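Local coordinates for cystalysin (Treponema denticola, PDB 1C7N), which belongs to the class I and II aminotransferase family of enzymes and carries pyridoxal-5'-phosphate in a dimer of identical chains, at residues Met1-Thr6 and Cys288-Asp293; Ser16-Leu21 and Asp40-Asn45. One frame throughout, in Å; residues are numbered along the deposited sequence.

In the fold
From the N terminus the chain first runs as an extended arm, and residues 1-6 lie against the start of helix 289-313. Contact 1 thereby closes a loop of more than 280 residues, which takes in the large seven-stranded sheet of the PLP-dependent aminotransferase fold. Contact 2, nested inside it, closes a short loop of 18 residues: the first turn of helix 17-25 meets residues 40-45, the connection that runs up to helix 47-59. The centres of the two contacts are about 18 Å apart, yet they touch, since Met41 and Lys44 of contact 2 pack on Trp291 and Phe43 meets Phe5. The arm and residues 40-45 pack on helix 289-313, and helix 17-25 is joined through residues 40-45.

Contact 1 of 2, residues Met1-Thr6 and Cys288-Asp293; sequences MIYDFT and CGKWLD
The hydroxyl of Tyr3 reaches the backbone of Trp291 through a water, which donates to Tyr3 OH at 2.8 Å and accepts from Trp291 N; Glu48 also hydrogen-bonds this hydroxyl. A second water joins Asp4 O to Trp291 NE1, which it meets in the plane of the indole, so the two segments share bridging waters but no direct hydrogen bond.

Aromatic packing does the rest. Trp291 CA sits over the middle of the Tyr3 ring, 3.9 Å from its centroid, a CH-pi contact. The indole turns its CD1 edge to the same ring in an offset edge-to-face pair, planes at 88°. A chi1 of 177° sets the indole opposite the backbone N, where Tyr3 meets its edge and Phe5 one face. Phe5 CZ lies over that face, 3.5 Å from Trp291 NE1, the planes inclined by 35°, while the phenyl edge meets Trp291 O. At the outer margin Lys290 CB touches Tyr3 OH at 3.4 Å, its aliphatic root suiting this spot while its ammonium leads away.

The cluster fixes the N-terminal arm on the first turn of helix 289-313, with Tyr3 also against helix 47-59 and Trp291 against Phe240 of helix 237-240.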
ATOM      1  N   MET A   1      28.050  -7.317 -13.759  1.00 24.16           N
ATOM      2  CA  MET A   1      26.855  -8.208 -13.765  1.00 23.95           C
ATOM      3  C   MET A   1      26.449  -8.551 -15.196  1.00 24.06           C
ATOM      4  O   MET A   1      26.577  -7.726 -16.097  1.00 23.67           O
ATOM      5  CB  MET A   1      25.687  -7.510 -13.066  1.00 24.58           C
ATOM      6  CG  MET A   1      24.520  -8.422 -12.732  1.00 25.10           C
ATOM      7  SD  MET A   1      24.965  -9.641 -11.481  1.00 26.21           S
ATOM      8  CE  MET A   1      24.718  -8.695  -9.981  1.00 25.69           C
ATOM      9  N   ILE A   2      25.970  -9.773 -15.405  1.00 23.24           N
ATOM     10  CA  ILE A   2      25.522 -10.175 -16.732  1.00 23.46           C
ATOM     11  C   ILE A   2      24.002 -10.119 -16.689  1.00 22.61           C
ATOM     12  O   ILE A   2      23.392 -10.611 -15.747  1.00 23.09           O
ATOM     13  CB  ILE A   2      25.997 -11.600 -17.082  1.00 24.56           C
ATOM     14  CG1 ILE A   2      27.529 -11.652 -17.049  1.00 25.20           C
ATOM     15  CG2 ILE A   2      25.501 -11.985 -18.467  1.00 24.25           C
ATOM     16  CD1 ILE A   2      28.103 -12.992 -17.422  1.00 27.69           C
ATOM     17  N   TYR A   3      23.393  -9.509 -17.699  1.00 21.69           N
ATOM     18  CA  TYR A   3      21.942  -9.364 -17.728  1.00 20.07           C
ATOM     19  C   TYR A   3      21.249 -10.285 -18.724  1.00 19.71           C
ATOM     20  O   TYR A   3      21.833 -10.674 -19.736  1.00 20.23           O
ATOM     21  CB  TYR A   3      21.593  -7.901 -18.011  1.00 20.12           C
ATOM     22  CG  TYR A   3      22.246  -6.951 -17.028  1.00 19.57           C
ATOM     23  CD1 TYR A   3      23.110  -5.948 -17.466  1.00 19.37           C
ATOM     24  CD2 TYR A   3      22.036  -7.089 -15.651  1.00 19.36           C
ATOM     25  CE1 TYR A   3      23.755  -5.107 -16.556  1.00 19.82           C
ATOM     26  CE2 TYR A   3      22.673  -6.257 -14.738  1.00 18.83           C
ATOM     27  CZ  TYR A   3      23.534  -5.271 -15.193  1.00 19.83           C
ATOM     28  OH  TYR A   3      24.190  -4.473 -14.283  1.00 18.99           O
ATOM     29  N   ASP A   4      19.994 -10.620 -18.434  1.00 18.06           N
ATOM     30  CA  ASP A   4      19.224 -11.519 -19.285  1.00 16.63           C
ATOM     31  C   ASP A   4      17.930 -10.905 -19.815  1.00 16.38           C
ATOM     32  O   ASP A   4      16.994 -10.661 -19.053  1.00 16.19           O
ATOM     33  CB  ASP A   4      18.898 -12.797 -18.504  1.00 16.70           C
ATOM     34  CG  ASP A   4      18.102 -13.807 -19.320  1.00 16.27           C
ATOM     35  OD1 ASP A   4      17.606 -13.466 -20.417  1.00 15.43           O
ATOM     36  OD2 ASP A   4      17.962 -14.950 -18.848  1.00 16.53           O
ATOM     37  N   PHE A   5      17.884 -10.653 -21.120  1.00 15.34           N
ATOM     38  CA  PHE A   5      16.686 -10.101 -21.756  1.00 14.89           C
ATOM     39  C   PHE A   5      16.280 -11.050 -22.875  1.00 14.15           C
ATOM     40  O   PHE A   5      15.521 -10.686 -23.780  1.00 14.18           O
ATOM     41  CB  PHE A   5      16.960  -8.714 -22.352  1.00 14.12           C
ATOM     42  CG  PHE A   5      17.376  -7.682 -21.339  1.00 13.74           C
ATOM     43  CD1 PHE A   5      18.723  -7.383 -21.139  1.00 13.44           C
ATOM     44  CD2 PHE A   5      16.421  -6.998 -20.593  1.00 13.75           C
ATOM     45  CE1 PHE A   5      19.110  -6.417 -20.214  1.00 13.14           C
ATOM     46  CE2 PHE A   5      16.800  -6.031 -19.663  1.00 14.19           C
ATOM     47  CZ  PHE A   5      18.149  -5.741 -19.476  1.00 13.16           C
ATOM     48  N   THR A   6      16.785 -12.278 -22.798  1.00 13.65           N
ATOM     49  CA  THR A   6      16.518 -13.276 -23.816  1.00 12.97           C
ATOM     50  C   THR A   6      15.721 -14.504 -23.379  1.00 12.64           C
ATOM     51  O   THR A   6      15.041 -15.118 -24.193  1.00 11.89           O
ATOM     52  CB  THR A   6      17.837 -13.754 -24.439  1.00 14.09           C
ATOM     53  OG1 THR A   6      18.685 -14.268 -23.405  1.00 15.59           O
ATOM     54  CG2 THR A   6      18.545 -12.600 -25.139  1.00 13.83           C
ATOM     55  N   CYS A 288      21.101  -0.395 -10.310  1.00 15.37           N
ATOM     56  CA  CYS A 288      20.571  -0.941 -11.549  1.00 15.16           C
ATOM     57  C   CYS A 288      20.653  -0.092 -12.807  1.00 15.29           C
ATOM     58  O   CYS A 288      19.901  -0.312 -13.752  1.00 14.86           O
ATOM     59  CB  CYS A 288      19.135  -1.387 -11.300  1.00 15.31           C
ATOM     60  SG  CYS A 288      19.026  -2.538  -9.902  1.00 12.61           S
ATOM     61  N   GLY A 289      21.586   0.854 -12.830  1.00 16.82           N
ATOM     62  CA  GLY A 289      21.750   1.708 -13.994  1.00 17.71           C
ATOM     63  C   GLY A 289      22.143   0.970 -15.265  1.00 18.04           C
ATOM     64  O   GLY A 289      21.586   1.230 -16.336  1.00 19.69           O
ATOM     65  N   LYS A 290      23.100   0.053 -15.158  1.00 17.71           N
ATOM     66  CA  LYS A 290      23.557  -0.712 -16.319  1.00 17.28           C
ATOM     67  C   LYS A 290      22.451  -1.609 -16.858  1.00 15.42           C
ATOM     68  O   LYS A 290      22.346  -1.826 -18.064  1.00 14.03           O
ATOM     69  CB  LYS A 290      24.757  -1.592 -15.962  1.00 18.87           C
ATOM     70  CG  LYS A 290      25.975  -0.864 -15.420  1.00 22.85           C
ATOM     71  CD  LYS A 290      26.593   0.081 -16.424  1.00 23.87           C
ATOM     72  CE  LYS A 290      27.987   0.493 -15.962  1.00 25.18           C
ATOM     73  NZ  LYS A 290      27.999   0.916 -14.529  1.00 24.40           N
ATOM     74  N   TRP A 291      21.638  -2.153 -15.957  1.00 13.56           N
ATOM     75  CA  TRP A 291      20.555  -3.024 -16.376  1.00 11.77           C
ATOM     76  C   TRP A 291      19.562  -2.212 -17.205  1.00 12.27           C
ATOM     77  O   TRP A 291      19.093  -2.665 -18.248  1.00 11.95           O
ATOM     78  CB  TRP A 291      19.856  -3.633 -15.158  1.00 10.20           C
ATOM     79  CG  TRP A 291      18.689  -4.493 -15.524  1.00  9.07           C
ATOM     80  CD1 TRP A 291      18.699  -5.831 -15.803  1.00  8.45           C
ATOM     81  CD2 TRP A 291      17.338  -4.056 -15.686  1.00  8.13           C
ATOM     82  NE1 TRP A 291      17.426  -6.254 -16.132  1.00  9.73           N
ATOM     83  CE2 TRP A 291      16.576  -5.181 -16.067  1.00  9.25           C
ATOM     84  CE3 TRP A 291      16.696  -2.817 -15.547  1.00  9.28           C
ATOM     85  CZ2 TRP A 291      15.201  -5.103 -16.314  1.00  7.21           C
ATOM     86  CZ3 TRP A 291      15.333  -2.744 -15.791  1.00  9.77           C
ATOM     87  CH2 TRP A 291      14.601  -3.883 -16.169  1.00  7.70           C
ATOM     88  N   LEU A 292      19.257  -1.003 -16.741  1.00 12.53           N
ATOM     89  CA  LEU A 292      18.328  -0.127 -17.445  1.00 13.07           C
ATOM     90  C   LEU A 292      18.828   0.216 -18.852  1.00 13.66           C
ATOM     91  O   LEU A 292      18.033   0.295 -19.792  1.00 13.47           O
ATOM     92  CB  LEU A 292      18.104   1.160 -16.644  1.00 13.77           C
ATOM     93  CG  LEU A 292      17.168   2.198 -17.267  1.00 14.15           C
ATOM     94  CD1 LEU A 292      15.820   1.558 -17.586  1.00 14.00           C
ATOM     95  CD2 LEU A 292      16.986   3.356 -16.307  1.00 13.46           C
ATOM     96  N   ASP A 293      20.135   0.427 -18.998  1.00 14.10           N
ATOM     97  CA  ASP A 293      20.700   0.748 -20.309  1.00 15.41           C
ATOM     98  C   ASP A 293      20.448  -0.413 -21.260  1.00 14.07           C
ATOM     99  O   ASP A 293      20.044  -0.219 -22.411  1.00 13.86           O
ATOM    100  CB  ASP A 293      22.214   0.999 -20.228  1.00 17.99           C
ATOM    101  CG  ASP A 293      22.564   2.248 -19.443  1.00 20.57           C
ATOM    102  OD1 ASP A 293      21.798   3.232 -19.504  1.00 20.91           O
ATOM    103  OD2 ASP A 293      23.623   2.252 -18.777  1.00 23.51           O
TER
HETATM  104  O   HOH W   1      22.868  -2.255 -13.336  1.00 27.80           O
HETATM  105  O   HOH W   2      16.392  -8.988 -16.797  1.00 12.67           O

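Contact 2 of 2, residues Ser16-Leu21 and Asp40-Asn45; sequences SLKWDL and DMEFKN
Lys18 crosses from helix 17-25 to the carboxylates of Asp40 and Glu42, its long chain suiting the 8.2 Å between Lys18 CA and Asp40 CA. CB points toward residues 40-45, and, extended at its first two torsions, the chain runs straight out from the helix. CD comes within 3.8 Å of Asp40 OD2. One bend, at chi3 (63°), then brings CE close to both acids, 3.0 Å from Glu42 OE2. At the tip, NZ gives three hydrogen bonds: to Asp40 OD2 at 2.7 Å, nearly in line with the C-O bond, to Glu42 OE2 at 2.8 Å on its anti lone pair, and to Asp40 O from above the carbonyl plane. The first two are salt bridges.

Glu42 OE2 has another donor in Trp19 NE1, 3.1 Å away and almost straight at 168°. The oxygen lies in the indole plane, whereas the N-H comes from above the carboxylate plane, the two planes being 42° apart. Tryptophan suits this place because its broad ring can still present one N-H to a buried acid.

Ser16 N-caps the helix, its OG accepting from Trp19 N. The same OG gives its proton to a water that also accepts from Lys18 N and donates to Asp40 OD1 at 2.7 Å, linking cap and acid. Asp40 OD1 further accepts from Tyr64 N of the second subunit.

Arg11 forms salt bridges with both Asp40 OD2 and Glu42 OE2, so two basic groups share two acids. This near balance of charge, away from bulk water, would probably keep both carboxylates ionised and Lys18 protonated, and the bonds on both Asp40 oxygens and the three donors on Glu42 OE2 (Lys18, Trp19, Arg11) should restrict rotation of the two carboxylates, the Asp40 side chain lying about 8 Å from pyridoxal-5'-phosphate.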
ATOM      1  N   SER A  16      -0.159 -13.188 -11.779  1.00 15.34           N
ATOM      2  CA  SER A  16       0.067 -12.053 -12.672  1.00 14.63           C
ATOM      3  C   SER A  16      -1.282 -11.602 -13.210  1.00 14.35           C
ATOM      4  O   SER A  16      -1.958 -12.366 -13.890  1.00 13.76           O
ATOM      5  CB  SER A  16       0.967 -12.460 -13.842  1.00 13.41           C
ATOM      6  OG  SER A  16       0.990 -11.453 -14.837  1.00 13.09           O
ATOM      7  N   LEU A  17      -1.681 -10.370 -12.905  1.00 13.23           N
ATOM      8  CA  LEU A  17      -2.965  -9.879 -13.391  1.00 13.77           C
ATOM      9  C   LEU A  17      -2.995  -9.880 -14.912  1.00 12.71           C
ATOM     10  O   LEU A  17      -4.034 -10.148 -15.521  1.00 10.60           O
ATOM     11  CB  LEU A  17      -3.254  -8.462 -12.876  1.00 15.59           C
ATOM     12  CG  LEU A  17      -3.559  -8.307 -11.384  1.00 17.94           C
ATOM     13  CD1 LEU A  17      -4.563  -9.365 -10.932  1.00 20.02           C
ATOM     14  CD2 LEU A  17      -2.290  -8.454 -10.610  1.00 19.72           C
ATOM     15  N   LYS A  18      -1.848  -9.590 -15.518  1.00 12.13           N
ATOM     16  CA  LYS A  18      -1.741  -9.549 -16.972  1.00 12.58           C
ATOM     17  C   LYS A  18      -1.967 -10.917 -17.601  1.00 12.49           C
ATOM     18  O   LYS A  18      -2.698 -11.041 -18.581  1.00 11.51           O
ATOM     19  CB  LYS A  18      -0.370  -9.019 -17.405  1.00 13.04           C
ATOM     20  CG  LYS A  18      -0.209  -8.954 -18.928  1.00 14.28           C
ATOM     21  CD  LYS A  18       1.076  -8.266 -19.357  1.00 14.73           C
ATOM     22  CE  LYS A  18       2.309  -9.007 -18.892  1.00 16.00           C
ATOM     23  NZ  LYS A  18       3.550  -8.264 -19.270  1.00 12.20           N
ATOM     24  N   TRP A  19      -1.325 -11.940 -17.049  1.00 12.25           N
ATOM     25  CA  TRP A  19      -1.479 -13.290 -17.581  1.00 13.35           C
ATOM     26  C   TRP A  19      -2.847 -13.888 -17.249  1.00 12.22           C
ATOM     27  O   TRP A  19      -3.447 -14.561 -18.077  1.00 12.50           O
ATOM     28  CB  TRP A  19      -0.357 -14.202 -17.064  1.00 13.68           C
ATOM     29  CG  TRP A  19       0.956 -14.004 -17.777  1.00 14.98           C
ATOM     30  CD1 TRP A  19       1.713 -12.864 -17.807  1.00 14.87           C
ATOM     31  CD2 TRP A  19       1.662 -14.971 -18.571  1.00 14.46           C
ATOM     32  NE1 TRP A  19       2.839 -13.064 -18.567  1.00 15.33           N
ATOM     33  CE2 TRP A  19       2.834 -14.348 -19.047  1.00 14.20           C
ATOM     34  CE3 TRP A  19       1.414 -16.304 -18.923  1.00 14.64           C
ATOM     35  CZ2 TRP A  19       3.764 -15.012 -19.861  1.00 14.96           C
ATOM     36  CZ3 TRP A  19       2.340 -16.967 -19.733  1.00 15.78           C
ATOM     37  CH2 TRP A  19       3.499 -16.317 -20.193  1.00 14.37           C
ATOM     38  N   ASP A  20      -3.347 -13.654 -16.040  1.00 13.67           N
ATOM     39  CA  ASP A  20      -4.655 -14.195 -15.681  1.00 13.00           C
ATOM     40  C   ASP A  20      -5.718 -13.555 -16.579  1.00 14.35           C
ATOM     41  O   ASP A  20      -6.713 -14.193 -16.928  1.00 13.87           O
ATOM     42  CB  ASP A  20      -4.975 -13.926 -14.207  1.00 13.70           C
ATOM     43  CG  ASP A  20      -4.030 -14.659 -13.259  1.00 13.59           C
ATOM     44  OD1 ASP A  20      -3.340 -15.604 -13.703  1.00 11.27           O
ATOM     45  OD2 ASP A  20      -3.986 -14.293 -12.065  1.00 15.48           O
ATOM     46  N   LEU A  21      -5.495 -12.301 -16.958  1.00 14.11           N
ATOM     47  CA  LEU A  21      -6.432 -11.593 -17.821  1.00 16.17           C
ATOM     48  C   LEU A  21      -6.490 -12.254 -19.189  1.00 16.23           C
ATOM     49  O   LEU A  21      -7.563 -12.389 -19.780  1.00 17.45           O
ATOM     50  CB  LEU A  21      -6.023 -10.122 -17.976  1.00 15.95           C
ATOM     51  CG  LEU A  21      -6.854  -9.303 -18.975  1.00 17.49           C
ATOM     52  CD1 LEU A  21      -8.323  -9.382 -18.596  1.00 17.87           C
ATOM     53  CD2 LEU A  21      -6.381  -7.850 -18.993  1.00 17.30           C
ATOM     54  N   ASP A  40       3.851  -4.138 -17.516  1.00 11.57           N
ATOM     55  CA  ASP A  40       4.851  -4.653 -16.584  1.00 12.22           C
ATOM     56  C   ASP A  40       5.686  -5.539 -17.505  1.00 12.05           C
ATOM     57  O   ASP A  40       5.174  -6.025 -18.515  1.00 12.55           O
ATOM     58  CB  ASP A  40       4.257  -5.362 -15.336  1.00 11.37           C
ATOM     59  CG  ASP A  40       3.590  -6.698 -15.619  1.00 13.74           C
ATOM     60  OD1 ASP A  40       3.018  -7.241 -14.646  1.00 13.91           O
ATOM     61  OD2 ASP A  40       3.626  -7.215 -16.751  1.00 13.89           O
ATOM     62  N   MET A  41       6.970  -5.702 -17.198  1.00 10.71           N
ATOM     63  CA  MET A  41       7.880  -6.443 -18.078  1.00 11.22           C
ATOM     64  C   MET A  41       7.935  -7.963 -18.048  1.00 11.32           C
ATOM     65  O   MET A  41       7.729  -8.595 -17.020  1.00 11.42           O
ATOM     66  CB  MET A  41       9.306  -5.925 -17.887  1.00 10.71           C
ATOM     67  CG  MET A  41       9.462  -4.432 -18.077  1.00 10.15           C
ATOM     68  SD  MET A  41      11.192  -3.932 -17.925  1.00 11.49           S
ATOM     69  CE  MET A  41      10.994  -2.149 -17.737  1.00 10.86           C
ATOM     70  N   GLU A  42       8.250  -8.535 -19.206  1.00 11.00           N
ATOM     71  CA  GLU A  42       8.387  -9.976 -19.348  1.00 11.05           C
ATOM     72  C   GLU A  42       9.873 -10.323 -19.242  1.00 10.74           C
ATOM     73  O   GLU A  42      10.393 -11.178 -19.965  1.00 12.19           O
ATOM     74  CB  GLU A  42       7.814 -10.430 -20.691  1.00 10.66           C
ATOM     75  CG  GLU A  42       6.281 -10.431 -20.732  1.00  9.85           C
ATOM     76  CD  GLU A  42       5.662 -11.233 -19.588  1.00 11.22           C
ATOM     77  OE1 GLU A  42       6.062 -12.397 -19.388  1.00 10.76           O
ATOM     78  OE2 GLU A  42       4.770 -10.705 -18.892  1.00 11.87           O
ATOM     79  N   PHE A  43      10.544  -9.628 -18.329  1.00 10.65           N
ATOM     80  CA  PHE A  43      11.963  -9.815 -18.057  1.00 10.86           C
ATOM     81  C   PHE A  43      12.102 -10.062 -16.562  1.00 10.97           C
ATOM     82  O   PHE A  43      11.299  -9.564 -15.771  1.00 11.56           O
ATOM     83  CB  PHE A  43      12.755  -8.539 -18.372  1.00 11.02           C
ATOM     84  CG  PHE A  43      12.761  -8.144 -19.823  1.00 11.07           C
ATOM     85  CD1 PHE A  43      12.581  -6.811 -20.187  1.00 11.32           C
ATOM     86  CD2 PHE A  43      13.013  -9.080 -20.821  1.00 11.38           C
ATOM     87  CE1 PHE A  43      12.656  -6.415 -21.527  1.00 10.80           C
ATOM     88  CE2 PHE A  43      13.091  -8.695 -22.157  1.00 11.88           C
ATOM     89  CZ  PHE A  43      12.915  -7.361 -22.510  1.00 10.86           C
ATOM     90  N   LYS A  44      13.106 -10.829 -16.157  1.00 11.61           N
ATOM     91  CA  LYS A  44      13.307 -11.002 -14.731  1.00 11.67           C
ATOM     92  C   LYS A  44      13.810  -9.626 -14.277  1.00 11.78           C
ATOM     93  O   LYS A  44      14.351  -8.855 -15.078  1.00 10.49           O
ATOM     94  CB  LYS A  44      14.354 -12.084 -14.442  1.00 13.89           C
ATOM     95  CG  LYS A  44      13.818 -13.524 -14.484  1.00 16.41           C
ATOM     96  CD  LYS A  44      12.682 -13.720 -13.474  1.00 19.08           C
ATOM     97  CE  LYS A  44      12.574 -15.168 -12.978  1.00 22.02           C
ATOM     98  NZ  LYS A  44      12.264 -16.162 -14.047  1.00 23.09           N
ATOM     99  N   ASN A  45      13.617  -9.304 -13.007  1.00 11.97           N
ATOM    100  CA  ASN A  45      14.070  -8.014 -12.484  1.00 12.48           C
ATOM    101  C   ASN A  45      15.598  -7.935 -12.485  1.00 12.66           C
ATOM    102  O   ASN A  45      16.278  -8.945 -12.654  1.00 13.36           O
ATOM    103  CB  ASN A  45      13.514  -7.821 -11.077  1.00 10.77           C
ATOM    104  CG  ASN A  45      12.010  -7.620 -11.080  1.00 10.45           C
ATOM    105  OD1 ASN A  45      11.520  -6.528 -11.381  1.00 12.84           O
ATOM    106  ND2 ASN A  45      11.270  -8.675 -10.773  1.00  5.39           N
TER
HETATM  107  O   HOH W   3       0.752  -8.717 -14.196  1.00  9.59           O